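Local coordinates for DNA mismatch repair protein MLH3 (Saccharomyces cerevisiae S288C, PDB 6RMN), which takes part in DNA mismatch repair, correcting insertion-deletion loops as a component of the MutLbeta heterodimer, and is represented here by its zinc-binding C-terminal region, at residues E53-E58 with S217-P222; I105-I110 with S117-K122; N21-K26 with L43-Q48. All coordinates share one frame; numbering follows the deposited sequence.

Contact 1: E53-E58 with S217-P222; sequences ERIRLE and SRCHNP. With ZN (zinc ion), chain C; ZN (zinc ion), chain D.
Glu58 on helix 48-69 grips the backbone of the loop that follows helix 206-216. From CB, CG stands anti to the carbonyl carbon (chi1 -63°), at the edge of the Arg54 guanidinium and in its plane, and the chain runs on extended to the carboxylate. OE1 accepts from His220 N at 2.7 Å and also packs against Cys219 CA at 3.3 Å and Cys219 CB; OE2 accepts from Asn221 N at 3.0 Å. Both N-H...O angles are 168° and both oxygens use their syn lone pairs, so each receives one of two successive backbone N-H groups. OE2 also forms a salt bridge with Arg54 NH2 at 3.2 Å, within the helix. The Arg54 guanidinium has Asn221 CB over the centre of one face and Leu57 CD2 toward the rim of the opposite face. Nearby, Cys219 SG packs against Ile55 CG1 at 4.1 Å. An alanine at Glu58 would probably leave the His220 and Asn221 amides without their acceptors and the Arg54 guanidinium without this counter-charge. Five residues earlier, Glu53 bridges two zinc ions, OE1 at 2.0 Å from one and OE2 at 2.3 Å from the other; His49, Cys194 and a residue of the partner protein chain join it at the first, and Cys225 and His227 are among the ligands of the second. The Glu58 carboxylate is probably kept anionic by Arg54 and the two N-H groups.

Contact 2: I105-I110 with S117-K122; sequences IGYETI and SLLEIK
Tyr107 and Leu119 meet on one face of an antiparallel beta hairpin made by strands 106-110 and 117-124, whose short segments run at 156° to each other. The backbone evidence for the pairing is five hydrogen bonds. Glu108 and Glu120 exchange two, N to O in each direction, as do Ile110 and Leu118, so both are hydrogen-bonded pairs; Lys122 N adds the fifth, to Gly106 O at 2.7 Å. Between them Tyr107 with Ile121 and Thr109 with Leu119 form the non-hydrogen-bonded pairs. At the first of these the strands come close, CA to CA 4.3 Å, and Tyr107 CA makes a C-H...O contact with Glu120 O at 3.2 Å.

Apolar contacts divide between the two faces. On the side of Tyr107, Thr109, Leu119 and Ile121, helix 87-101 covers the hairpin: Phe93 lies edge-to-face with the tyrosine ring and its carbonyl oxygen bonds Tyr107 OH, while Leu119 also touches Phe93. Thr109 CG2 reaches Leu119 CD1 at 3.8 Å. The other face carries Ile110, whose CD1 rests on Glu120 CB at 3.6 Å, diagonally across the strands.

Among the charged groups, Glu108 CG lies 3.9 Å from Lys122 CE, yet Glu108 OE2 and Lys122 NZ are 4.6 Å apart, so any attraction between them is probably weak and no salt bridge is formed.

The tyrosine ring supplies a CH-pi contact. Leu119 CG is anti to its own backbone N, and a chi2 of 76° brings Leu119 CD1 over one face of the Tyr107 ring, 4.0 Å from the centroid and 28° off the normal, nearest to Tyr107 CD1.

Contact 3: N21-K26 with L43-Q48; sequences NQVDKK and LVLVDQ
Gln22 and Gln48 join their side-chain amides between the end of strand 18-23 and the start of helix 48-69. Gln22 NE2 donates to Gln48 OE1 at 2.9 Å with an N-H...O angle of 168°. The acceptor lies in the amide plane of Gln22; the two amide planes are 22° apart, and the donor is tilted from the plane of the Gln48 carbonyl. In Gln48, chi1 73° sets CG between the backbone N and the carbonyl carbon, and the extended remainder carries the amide toward Gln22.

The remaining polar atoms of both glutamines are served by the loop before helix 206-216. Gln22 NE2 gives a further hydrogen bond to Asp202 O, and Gln22 OE1 accepts from Leu204 N. Gln48 NE2 donates to Met199 O and to Asp202 O. Each amide is therefore held at its nitrogen and at its oxygen, which fixes its rotation about the last torsion.

The main chain contributes a second tie: Gln48 N donates to Lys26 O at 3.0 Å in a nearly straight bond. Lys26 N in turn bonds Val23 O within the turn that leads to strand 27-31. On the same turn Lys26 NZ forms a salt bridge with Asp24 OD2, whose hydrogen bond is weak; that oxygen also accepts a hydrogen bond from an aromatic residue of the partner protein chain.

Apolar contact is slight, Val23 CG2 standing 4.2 Å from Leu45 CD2, since strand 27-31 lies between the two strands in the sheet. Asp47 OD1 accepts from His49 N and Ala50 N. This is an N-cap at a strand-to-helix junction, one of the two capped amides belonging to His49, a zinc ligand.

Contacts 1 and 3 lie close, their centres about 17 Å apart and their nearest atoms about 5 Å, because strand 43-47 runs directly into helix 48-69. Contact 3 touches the beginning of that helix and contact 1 a later part of it, with zinc ligands His49 and Glu53 both on the helix; the side chain of Asp47 is about 7 Å from a zinc ion. Contact 2 is separate: its centre is about 37 Å from that of contact 1 and about 50 Å from that of contact 3, on the opposite side of the chain's centre from contact 3. In sequence, contact 2 is nested inside the loop that contact 1 closes, whereas contact 3 closes before either opens.

Contact 1: E53-E58 with S217-P222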
ATOM      1  N   GLU B  53       5.081 -15.935   8.486  1.00 30.93           N
ATOM      2  CA  GLU B  53       4.904 -17.117   9.340  1.00 31.36           C
ATOM      3  C   GLU B  53       3.706 -17.961   8.876  1.00 35.11           C
ATOM      4  O   GLU B  53       3.822 -19.185   8.834  1.00 36.19           O
ATOM      5  CB  GLU B  53       4.734 -16.686  10.802  1.00 32.74           C
ATOM      6  CG  GLU B  53       4.603 -17.808  11.812  1.00 38.39           C
ATOM      7  CD  GLU B  53       4.417 -17.247  13.202  1.00 46.47           C
ATOM      8  OE1 GLU B  53       5.394 -16.694  13.758  1.00 34.97           O
ATOM      9  OE2 GLU B  53       3.277 -17.302  13.713  1.00 26.73           O
ATOM     10  N   ARG B  54       2.588 -17.304   8.496  1.00 29.89           N
ATOM     11  CA  ARG B  54       1.385 -17.950   7.986  1.00 29.52           C
ATOM     12  C   ARG B  54       1.641 -18.715   6.675  1.00 33.21           C
ATOM     13  O   ARG B  54       1.224 -19.876   6.545  1.00 33.33           O
ATOM     14  CB  ARG B  54       0.258 -16.928   7.778  1.00 28.81           C
ATOM     15  CG  ARG B  54      -1.046 -17.574   7.312  1.00 36.96           C
ATOM     16  CD  ARG B  54      -1.685 -18.244   8.495  1.00 43.32           C
ATOM     17  NE  ARG B  54      -1.907 -19.659   8.284  1.00 49.58           N
ATOM     18  CZ  ARG B  54      -2.486 -20.456   9.171  1.00 52.65           C
ATOM     19  NH1 ARG B  54      -2.882 -19.978  10.347  1.00 25.71           N
ATOM     20  NH2 ARG B  54      -2.668 -21.735   8.896  1.00 51.30           N
ATOM     21  N   ILE B  55       2.281 -18.037   5.702  1.00 28.79           N
ATOM     22  CA  ILE B  55       2.629 -18.607   4.396  1.00 28.62           C
ATOM     23  C   ILE B  55       3.522 -19.830   4.619  1.00 33.33           C
ATOM     24  O   ILE B  55       3.330 -20.860   3.970  1.00 33.16           O
ATOM     25  CB  ILE B  55       3.341 -17.548   3.470  1.00 29.99           C
ATOM     26  CG1 ILE B  55       2.418 -16.340   3.164  1.00 29.13           C
ATOM     27  CG2 ILE B  55       3.859 -18.189   2.164  1.00 28.14           C
ATOM     28  CD1 ILE B  55       3.152 -15.047   2.819  1.00 29.83           C
ATOM     29  N   ARG B  56       4.514 -19.685   5.517  1.00 30.51           N
ATOM     30  CA  ARG B  56       5.501 -20.712   5.825  1.00 30.88           C
ATOM     31  C   ARG B  56       4.892 -21.932   6.491  1.00 35.13           C
ATOM     32  O   ARG B  56       5.280 -23.044   6.143  1.00 35.56           O
ATOM     33  CB  ARG B  56       6.658 -20.128   6.642  1.00 29.34           C
ATOM     34  CG  ARG B  56       7.623 -19.325   5.790  1.00 27.51           C
ATOM     35  CD  ARG B  56       8.758 -18.749   6.612  1.00 35.14           C
ATOM     36  NE  ARG B  56       9.639 -17.895   5.802  1.00 40.29           N
ATOM     37  CZ  ARG B  56      10.679 -18.330   5.093  1.00 50.34           C
ATOM     38  NH1 ARG B  56      10.992 -19.615   5.082  1.00 35.52           N
ATOM     39  NH2 ARG B  56      11.405 -17.481   4.381  1.00 41.49           N
ATOM     40  N   LEU B  57       3.914 -21.726   7.403  1.00 31.39           N
ATOM     41  CA  LEU B  57       3.207 -22.791   8.108  1.00 32.14           C
ATOM     42  C   LEU B  57       2.391 -23.640   7.160  1.00 35.14           C
ATOM     43  O   LEU B  57       2.522 -24.860   7.172  1.00 35.42           O
ATOM     44  CB  LEU B  57       2.315 -22.248   9.248  1.00 32.25           C
ATOM     45  CG  LEU B  57       1.542 -23.324  10.024  1.00 37.15           C
ATOM     46  CD1 LEU B  57       2.465 -24.111  10.963  1.00 37.52           C
ATOM     47  CD2 LEU B  57       0.370 -22.739  10.732  1.00 39.88           C
ATOM     48  N   GLU B  58       1.577 -23.001   6.326  1.00 31.24           N
ATOM     49  CA  GLU B  58       0.743 -23.699   5.350  1.00 32.05           C
ATOM     50  C   GLU B  58       1.578 -24.539   4.339  1.00 39.00           C
ATOM     51  O   GLU B  58       1.111 -25.604   3.923  1.00 40.18           O
ATOM     52  CB  GLU B  58      -0.217 -22.721   4.666  1.00 33.12           C
ATOM     53  CG  GLU B  58      -1.194 -22.101   5.655  1.00 38.91           C
ATOM     54  CD  GLU B  58      -2.526 -21.656   5.088  1.00 51.39           C
ATOM     55  OE1 GLU B  58      -2.748 -21.869   3.876  1.00 48.14           O
ATOM     56  OE2 GLU B  58      -3.351 -21.108   5.855  1.00 37.13           O
ATOM     57  N   SER B 217      -2.855 -14.078   0.368  1.00 33.62           N
ATOM     58  CA  SER B 217      -4.210 -14.186  -0.179  1.00 34.33           C
ATOM     59  C   SER B 217      -4.529 -15.583  -0.744  1.00 38.82           C
ATOM     60  O   SER B 217      -5.693 -15.867  -1.029  1.00 40.57           O
ATOM     61  CB  SER B 217      -4.447 -13.107  -1.237  1.00 36.48           C
ATOM     62  OG  SER B 217      -3.752 -13.400  -2.440  1.00 43.08           O
ATOM     63  N   ARG B 218      -3.502 -16.438  -0.924  1.00 34.19           N
ATOM     64  CA  ARG B 218      -3.668 -17.791  -1.463  1.00 35.31           C
ATOM     65  C   ARG B 218      -3.739 -18.845  -0.362  1.00 39.45           C
ATOM     66  O   ARG B 218      -4.015 -20.014  -0.651  1.00 39.90           O
ATOM     67  CB  ARG B 218      -2.594 -18.132  -2.517  1.00 34.97           C
ATOM     68  CG  ARG B 218      -2.844 -17.445  -3.872  1.00 45.87           C
ATOM     69  CD  ARG B 218      -1.984 -17.975  -5.020  1.00 61.06           C
ATOM     70  NE  ARG B 218      -0.552 -18.091  -4.698  1.00 69.73           N
ATOM     71  CZ  ARG B 218       0.343 -17.112  -4.820  1.00 76.06           C
ATOM     72  NH1 ARG B 218      -0.028 -15.910  -5.242  1.00 59.51           N
ATOM     73  NH2 ARG B 218       1.614 -17.326  -4.511  1.00 58.82           N
ATOM     74  N   CYS B 219      -3.521 -18.409   0.901  1.00 35.71           N
ATOM     75  CA  CYS B 219      -3.560 -19.221   2.115  1.00 35.50           C
ATOM     76  C   CYS B 219      -4.979 -19.606   2.469  1.00 39.65           C
ATOM     77  O   CYS B 219      -5.917 -18.888   2.123  1.00 38.79           O
ATOM     78  CB  CYS B 219      -2.885 -18.497   3.274  1.00 35.07           C
ATOM     79  SG  CYS B 219      -1.082 -18.408   3.143  1.00 38.94           S
ATOM     80  N   HIS B 220      -5.131 -20.734   3.187  1.00 37.31           N
ATOM     81  CA  HIS B 220      -6.425 -21.224   3.647  1.00 37.96           C
ATOM     82  C   HIS B 220      -6.935 -20.316   4.753  1.00 39.81           C
ATOM     83  O   HIS B 220      -8.102 -19.971   4.743  1.00 40.51           O
ATOM     84  CB  HIS B 220      -6.344 -22.694   4.098  1.00 39.33           C
ATOM     85  CG  HIS B 220      -7.670 -23.243   4.521  1.00 44.23           C
ATOM     86  ND1 HIS B 220      -8.671 -23.486   3.604  1.00 48.00           N
ATOM     87  CD2 HIS B 220      -8.131 -23.535   5.758  1.00 45.67           C
ATOM     88  CE1 HIS B 220      -9.699 -23.930   4.305  1.00 48.24           C
ATOM     89  NE2 HIS B 220      -9.419 -23.972   5.605  1.00 47.48           N
ATOM     90  N   ASN B 221      -6.059 -19.887   5.669  1.00 35.48           N
ATOM     91  CA  ASN B 221      -6.444 -18.954   6.732  1.00 35.32           C
ATOM     92  C   ASN B 221      -5.467 -17.757   6.790  1.00 36.02           C
ATOM     93  O   ASN B 221      -4.547 -17.758   7.593  1.00 34.07           O
ATOM     94  CB  ASN B 221      -6.574 -19.680   8.085  1.00 37.89           C
ATOM     95  CG  ASN B 221      -6.937 -18.827   9.289  1.00 55.20           C
ATOM     96  OD1 ASN B 221      -6.708 -19.234  10.425  1.00 54.88           O
ATOM     97  ND2 ASN B 221      -7.514 -17.645   9.094  1.00 42.69           N
ATOM     98  N   PRO B 222      -5.650 -16.712   5.965  1.00 32.85           N
ATOM     99  CA  PRO B 222      -4.704 -15.578   6.012  1.00 31.34           C
ATOM    100  C   PRO B 222      -4.882 -14.593   7.167  1.00 36.61           C
ATOM    101  O   PRO B 222      -4.098 -13.649   7.275  1.00 35.33           O
ATOM    102  CB  PRO B 222      -4.929 -14.871   4.667  1.00 32.74           C
ATOM    103  CG  PRO B 222      -6.297 -15.224   4.250  1.00 38.31           C
ATOM    104  CD  PRO B 222      -6.679 -16.528   4.914  1.00 35.25           C
TER
HETATM  105 ZN    ZN C 901       6.245 -15.722  15.246  1.00 47.75          ZN
HETATM  106 ZN    ZN D 902       2.581 -16.385  15.738  1.00 47.87          ZN

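Contact 2: I105-I110 with S117-K122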
ATOM      1  N   ILE B 105       5.871 -43.278  13.818  1.00 46.42           N
ATOM      2  CA  ILE B 105       6.151 -43.754  15.173  1.00 46.19           C
ATOM      3  C   ILE B 105       5.849 -45.254  15.206  1.00 52.71           C
ATOM      4  O   ILE B 105       4.682 -45.649  15.215  1.00 52.68           O
ATOM      5  CB  ILE B 105       5.375 -42.922  16.250  1.00 47.95           C
ATOM      6  CG1 ILE B 105       5.694 -41.407  16.138  1.00 45.98           C
ATOM      7  CG2 ILE B 105       5.624 -43.453  17.682  1.00 48.46           C
ATOM      8  CD1 ILE B 105       4.551 -40.503  16.413  1.00 47.43           C
ATOM      9  N   GLY B 106       6.911 -46.066  15.162  1.00 50.86           N
ATOM     10  CA  GLY B 106       6.819 -47.519  15.147  1.00 51.71           C
ATOM     11  C   GLY B 106       7.250 -48.144  16.452  1.00 57.42           C
ATOM     12  O   GLY B 106       8.385 -47.948  16.880  1.00 57.87           O
ATOM     13  N   TYR B 107       6.350 -48.887  17.107  1.00 54.65           N
ATOM     14  CA  TYR B 107       6.681 -49.538  18.371  1.00 55.48           C
ATOM     15  C   TYR B 107       6.120 -50.949  18.486  1.00 64.79           C
ATOM     16  O   TYR B 107       5.386 -51.408  17.604  1.00 64.78           O
ATOM     17  CB  TYR B 107       6.284 -48.674  19.598  1.00 54.90           C
ATOM     18  CG  TYR B 107       4.831 -48.251  19.660  1.00 53.90           C
ATOM     19  CD1 TYR B 107       3.835 -49.153  20.029  1.00 56.24           C
ATOM     20  CD2 TYR B 107       4.456 -46.938  19.398  1.00 52.72           C
ATOM     21  CE1 TYR B 107       2.498 -48.765  20.101  1.00 55.67           C
ATOM     22  CE2 TYR B 107       3.125 -46.537  19.474  1.00 53.32           C
ATOM     23  CZ  TYR B 107       2.149 -47.455  19.823  1.00 58.53           C
ATOM     24  OH  TYR B 107       0.839 -47.062  19.914  1.00 54.98           O
ATOM     25  N   GLU B 108       6.490 -51.631  19.588  1.00 65.40           N
ATOM     26  CA  GLU B 108       6.041 -52.965  19.991  1.00 67.59           C
ATOM     27  C   GLU B 108       5.759 -52.927  21.490  1.00 74.75           C
ATOM     28  O   GLU B 108       6.558 -52.371  22.247  1.00 74.23           O
ATOM     29  CB  GLU B 108       7.101 -54.047  19.676  1.00 69.96           C
ATOM     30  CG  GLU B 108       7.309 -54.343  18.193  1.00 83.88           C
ATOM     31  CD  GLU B 108       6.112 -54.841  17.401  1.00115.37           C
ATOM     32  OE1 GLU B 108       5.324 -55.653  17.940  1.00116.98           O
ATOM     33  OE2 GLU B 108       5.970 -54.425  16.227  1.00113.58           O
ATOM     34  N   THR B 109       4.609 -53.484  21.910  1.00 74.88           N
ATOM     35  CA  THR B 109       4.203 -53.566  23.320  1.00 76.81           C
ATOM     36  C   THR B 109       4.664 -54.916  23.898  1.00 84.01           C
ATOM     37  O   THR B 109       4.257 -55.972  23.400  1.00 84.36           O
ATOM     38  CB  THR B 109       2.698 -53.288  23.499  1.00 86.60           C
ATOM     39  OG1 THR B 109       1.955 -53.934  22.460  1.00 89.27           O
ATOM     40  CG2 THR B 109       2.377 -51.807  23.520  1.00 82.83           C
ATOM     41  N   ILE B 110       5.544 -54.868  24.925  1.00 82.18           N
ATOM     42  CA  ILE B 110       6.149 -56.041  25.575  1.00 83.40           C
ATOM     43  C   ILE B 110       5.677 -56.227  27.033  1.00 88.55           C
ATOM     44  O   ILE B 110       5.674 -55.268  27.811  1.00 87.76           O
ATOM     45  CB  ILE B 110       7.712 -55.999  25.460  1.00 86.43           C
ATOM     46  CG1 ILE B 110       8.173 -55.662  24.013  1.00 85.61           C
ATOM     47  CG2 ILE B 110       8.358 -57.312  25.964  1.00 88.09           C
ATOM     48  CD1 ILE B 110       9.567 -55.050  23.898  1.00 93.83           C
ATOM     49  N   SER B 117       4.971 -53.153  32.189  1.00 90.87           N
ATOM     50  CA  SER B 117       5.252 -53.463  30.781  1.00 87.24           C
ATOM     51  C   SER B 117       6.327 -52.545  30.154  1.00 86.03           C
ATOM     52  O   SER B 117       6.803 -51.604  30.800  1.00 85.24           O
ATOM     53  CB  SER B 117       3.961 -53.408  29.966  1.00 89.70           C
ATOM     54  OG  SER B 117       3.005 -54.343  30.436  1.00 99.31           O
ATOM     55  N   LEU B 118       6.716 -52.841  28.897  1.00 79.00           N
ATOM     56  CA  LEU B 118       7.704 -52.062  28.157  1.00 76.74           C
ATOM     57  C   LEU B 118       7.267 -51.727  26.731  1.00 77.60           C
ATOM     58  O   LEU B 118       6.787 -52.600  26.005  1.00 76.99           O
ATOM     59  CB  LEU B 118       9.072 -52.754  28.149  1.00 77.27           C
ATOM     60  CG  LEU B 118       9.978 -52.457  29.338  1.00 83.64           C
ATOM     61  CD1 LEU B 118      10.986 -53.562  29.527  1.00 85.29           C
ATOM     62  CD2 LEU B 118      10.699 -51.119  29.182  1.00 85.39           C
ATOM     63  N   LEU B 119       7.462 -50.455  26.337  1.00 71.30           N
ATOM     64  CA  LEU B 119       7.176 -49.923  25.008  1.00 68.38           C
ATOM     65  C   LEU B 119       8.512 -49.740  24.284  1.00 70.53           C
ATOM     66  O   LEU B 119       9.295 -48.856  24.639  1.00 69.56           O
ATOM     67  CB  LEU B 119       6.422 -48.579  25.121  1.00 67.23           C
ATOM     68  CG  LEU B 119       5.818 -48.005  23.845  1.00 69.14           C
ATOM     69  CD1 LEU B 119       4.564 -48.739  23.463  1.00 68.80           C
ATOM     70  CD2 LEU B 119       5.495 -46.533  24.023  1.00 70.35           C
ATOM     71  N   GLU B 120       8.786 -50.609  23.304  1.00 66.61           N
ATOM     72  CA  GLU B 120      10.027 -50.552  22.540  1.00 66.27           C
ATOM     73  C   GLU B 120       9.795 -49.749  21.277  1.00 66.59           C
ATOM     74  O   GLU B 120       9.122 -50.235  20.368  1.00 65.28           O
ATOM     75  CB  GLU B 120      10.521 -51.971  22.214  1.00 68.86           C
ATOM     76  CG  GLU B 120      11.834 -52.046  21.450  1.00 81.44           C
ATOM     77  CD  GLU B 120      12.190 -53.432  20.942  1.00114.07           C
ATOM     78  OE1 GLU B 120      13.331 -53.880  21.199  1.00117.34           O
ATOM     79  OE2 GLU B 120      11.333 -54.074  20.287  1.00110.29           O
ATOM     80  N   ILE B 121      10.346 -48.524  21.220  1.00 62.00           N
ATOM     81  CA  ILE B 121      10.226 -47.668  20.042  1.00 60.30           C
ATOM     82  C   ILE B 121      11.312 -48.038  19.036  1.00 64.17           C
ATOM     83  O   ILE B 121      12.506 -47.948  19.337  1.00 64.94           O
ATOM     84  CB  ILE B 121      10.155 -46.149  20.376  1.00 62.79           C
ATOM     85  CG1 ILE B 121       8.817 -45.802  21.054  1.00 63.41           C
ATOM     86  CG2 ILE B 121      10.311 -45.302  19.125  1.00 61.88           C
ATOM     87  CD1 ILE B 121       8.902 -45.634  22.512  1.00 74.18           C
ATOM     88  N   LYS B 122      10.871 -48.473  17.846  1.00 59.38           N
ATOM     89  CA  LYS B 122      11.700 -48.894  16.722  1.00 59.05           C
ATOM     90  C   LYS B 122      11.995 -47.756  15.746  1.00 61.26           C
ATOM     91  O   LYS B 122      13.144 -47.600  15.337  1.00 62.07           O
ATOM     92  CB  LYS B 122      11.069 -50.102  16.007  1.00 61.86           C
ATOM     93  CG  LYS B 122      11.052 -51.362  16.873  1.00 72.44           C
ATOM     94  CD  LYS B 122      10.635 -52.603  16.101  1.00 86.43           C
ATOM     95  CE  LYS B 122      10.909 -53.864  16.893  1.00100.64           C
ATOM     96  NZ  LYS B 122      10.565 -55.092  16.127  1.00111.49           N
TER

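Contact 3: N21-K26 with L43-Q48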
ATOM      1  N   ASN B  21       2.739   0.236   0.642  1.00 32.81           N
ATOM      2  CA  ASN B  21       4.161   0.016   0.964  1.00 32.52           C
ATOM      3  C   ASN B  21       4.375  -0.457   2.412  1.00 36.16           C
ATOM      4  O   ASN B  21       3.402  -0.628   3.156  1.00 35.85           O
ATOM      5  CB  ASN B  21       5.016   1.280   0.676  1.00 30.01           C
ATOM      6  CG  ASN B  21       6.390   1.003   0.099  1.00 47.85           C
ATOM      7  OD1 ASN B  21       6.992  -0.068   0.284  1.00 39.52           O
ATOM      8  ND2 ASN B  21       6.928   1.984  -0.601  1.00 40.69           N
ATOM      9  N   GLN B  22       5.656  -0.653   2.809  1.00 32.08           N
ATOM     10  CA  GLN B  22       6.034  -1.017   4.171  1.00 31.17           C
ATOM     11  C   GLN B  22       5.905   0.236   5.046  1.00 36.12           C
ATOM     12  O   GLN B  22       6.219   1.346   4.604  1.00 34.90           O
ATOM     13  CB  GLN B  22       7.462  -1.590   4.222  1.00 32.35           C
ATOM     14  CG  GLN B  22       7.814  -2.276   5.548  1.00 32.23           C
ATOM     15  CD  GLN B  22       9.269  -2.669   5.679  1.00 49.60           C
ATOM     16  OE1 GLN B  22      10.185  -2.055   5.117  1.00 43.60           O
ATOM     17  NE2 GLN B  22       9.516  -3.707   6.453  1.00 45.60           N
ATOM     18  N   VAL B  23       5.417   0.046   6.277  1.00 34.87           N
ATOM     19  CA  VAL B  23       5.190   1.097   7.267  1.00 35.70           C
ATOM     20  C   VAL B  23       5.938   0.719   8.549  1.00 41.85           C
ATOM     21  O   VAL B  23       5.696  -0.358   9.093  1.00 41.94           O
ATOM     22  CB  VAL B  23       3.661   1.277   7.544  1.00 39.23           C
ATOM     23  CG1 VAL B  23       3.403   2.170   8.758  1.00 39.91           C
ATOM     24  CG2 VAL B  23       2.930   1.810   6.322  1.00 38.40           C
ATOM     25  N   ASP B  24       6.845   1.605   9.019  1.00 40.43           N
ATOM     26  CA  ASP B  24       7.608   1.515  10.276  1.00 41.44           C
ATOM     27  C   ASP B  24       8.457   0.232  10.418  1.00 45.04           C
ATOM     28  O   ASP B  24       8.856  -0.116  11.532  1.00 45.71           O
ATOM     29  CB  ASP B  24       6.637   1.693  11.473  1.00 44.01           C
ATOM     30  CG  ASP B  24       7.272   1.956  12.822  1.00 59.41           C
ATOM     31  OD1 ASP B  24       8.071   2.912  12.927  1.00 62.74           O
ATOM     32  OD2 ASP B  24       6.961   1.215  13.776  1.00 65.76           O
ATOM     33  N   LYS B  25       8.794  -0.428   9.283  1.00 40.58           N
ATOM     34  CA  LYS B  25       9.592  -1.676   9.222  1.00 40.62           C
ATOM     35  C   LYS B  25       8.893  -2.835   9.975  1.00 42.85           C
ATOM     36  O   LYS B  25       9.543  -3.783  10.421  1.00 43.42           O
ATOM     37  CB  LYS B  25      11.061  -1.491   9.710  1.00 44.07           C
ATOM     38  CG  LYS B  25      11.733  -0.163   9.406  1.00 51.31           C
ATOM     39  CD  LYS B  25      12.217  -0.055   7.987  1.00 63.45           C
ATOM     40  CE  LYS B  25      12.870   1.284   7.730  1.00 75.97           C
ATOM     41  NZ  LYS B  25      11.878   2.338   7.405  1.00 87.81           N
ATOM     42  N   LYS B  26       7.567  -2.742  10.120  1.00 37.51           N
ATOM     43  CA  LYS B  26       6.771  -3.734  10.840  1.00 36.80           C
ATOM     44  C   LYS B  26       5.528  -4.151  10.061  1.00 39.18           C
ATOM     45  O   LYS B  26       5.077  -5.297  10.197  1.00 38.29           O
ATOM     46  CB  LYS B  26       6.321  -3.173  12.203  1.00 38.53           C
ATOM     47  CG  LYS B  26       7.446  -2.940  13.179  1.00 40.78           C
ATOM     48  CD  LYS B  26       6.980  -2.194  14.419  1.00 43.92           C
ATOM     49  CE  LYS B  26       8.131  -1.968  15.366  1.00 51.70           C
ATOM     50  NZ  LYS B  26       9.141  -1.025  14.802  1.00 60.70           N
ATOM     51  N   LEU B  43      -8.502   0.653   4.164  1.00 42.74           N
ATOM     52  CA  LEU B  43      -7.076   0.601   4.521  1.00 39.64           C
ATOM     53  C   LEU B  43      -6.807  -0.427   5.615  1.00 42.56           C
ATOM     54  O   LEU B  43      -7.472  -0.420   6.656  1.00 42.84           O
ATOM     55  CB  LEU B  43      -6.506   1.983   4.926  1.00 38.47           C
ATOM     56  CG  LEU B  43      -6.247   3.048   3.831  1.00 41.32           C
ATOM     57  CD1 LEU B  43      -5.558   4.263   4.423  1.00 40.63           C
ATOM     58  CD2 LEU B  43      -5.374   2.524   2.692  1.00 40.14           C
ATOM     59  N   VAL B  44      -5.834  -1.316   5.371  1.00 37.31           N
ATOM     60  CA  VAL B  44      -5.447  -2.388   6.293  1.00 35.64           C
ATOM     61  C   VAL B  44      -3.913  -2.426   6.472  1.00 39.21           C
ATOM     62  O   VAL B  44      -3.166  -2.273   5.496  1.00 36.92           O
ATOM     63  CB  VAL B  44      -6.021  -3.763   5.809  1.00 39.15           C
ATOM     64  CG1 VAL B  44      -5.420  -4.953   6.563  1.00 38.07           C
ATOM     65  CG2 VAL B  44      -7.547  -3.800   5.879  1.00 40.08           C
ATOM     66  N   LEU B  45      -3.461  -2.640   7.738  1.00 37.51           N
ATOM     67  CA  LEU B  45      -2.057  -2.829   8.119  1.00 36.70           C
ATOM     68  C   LEU B  45      -1.834  -4.326   8.459  1.00 40.10           C
ATOM     69  O   LEU B  45      -2.465  -4.869   9.377  1.00 40.33           O
ATOM     70  CB  LEU B  45      -1.657  -1.939   9.310  1.00 37.16           C
ATOM     71  CG  LEU B  45      -1.457  -0.446   9.033  1.00 41.92           C
ATOM     72  CD1 LEU B  45      -1.303   0.325  10.335  1.00 43.36           C
ATOM     73  CD2 LEU B  45      -0.239  -0.199   8.163  1.00 42.68           C
ATOM     74  N   VAL B  46      -0.972  -4.993   7.672  1.00 33.70           N
ATOM     75  CA  VAL B  46      -0.641  -6.403   7.836  1.00 31.98           C
ATOM     76  C   VAL B  46       0.681  -6.518   8.609  1.00 37.43           C
ATOM     77  O   VAL B  46       1.662  -5.865   8.232  1.00 38.31           O
ATOM     78  CB  VAL B  46      -0.573  -7.125   6.454  1.00 34.01           C
ATOM     79  CG1 VAL B  46      -0.252  -8.608   6.612  1.00 33.50           C
ATOM     80  CG2 VAL B  46      -1.864  -6.937   5.655  1.00 34.01           C
ATOM     81  N   ASP B  47       0.713  -7.358   9.677  1.00 33.50           N
ATOM     82  CA  ASP B  47       1.932  -7.656  10.434  1.00 32.57           C
ATOM     83  C   ASP B  47       2.844  -8.452   9.455  1.00 35.91           C
ATOM     84  O   ASP B  47       2.427  -9.503   8.954  1.00 35.53           O
ATOM     85  CB  ASP B  47       1.560  -8.501  11.666  1.00 34.52           C
ATOM     86  CG  ASP B  47       2.697  -8.949  12.586  1.00 50.27           C
ATOM     87  OD1 ASP B  47       3.829  -9.156  12.089  1.00 52.93           O
ATOM     88  OD2 ASP B  47       2.441  -9.148  13.791  1.00 56.55           O
ATOM     89  N   GLN B  48       4.048  -7.932   9.134  1.00 31.68           N
ATOM     90  CA  GLN B  48       4.936  -8.613   8.169  1.00 31.43           C
ATOM     91  C   GLN B  48       5.461  -9.972   8.660  1.00 35.80           C
ATOM     92  O   GLN B  48       5.740 -10.850   7.843  1.00 35.51           O
ATOM     93  CB  GLN B  48       6.093  -7.713   7.710  1.00 32.87           C
ATOM     94  CG  GLN B  48       7.185  -7.489   8.763  1.00 33.61           C
ATOM     95  CD  GLN B  48       8.069  -6.327   8.452  1.00 41.31           C
ATOM     96  OE1 GLN B  48       7.642  -5.323   7.881  1.00 36.32           O
ATOM     97  NE2 GLN B  48       9.321  -6.437   8.828  1.00 32.06           N
TER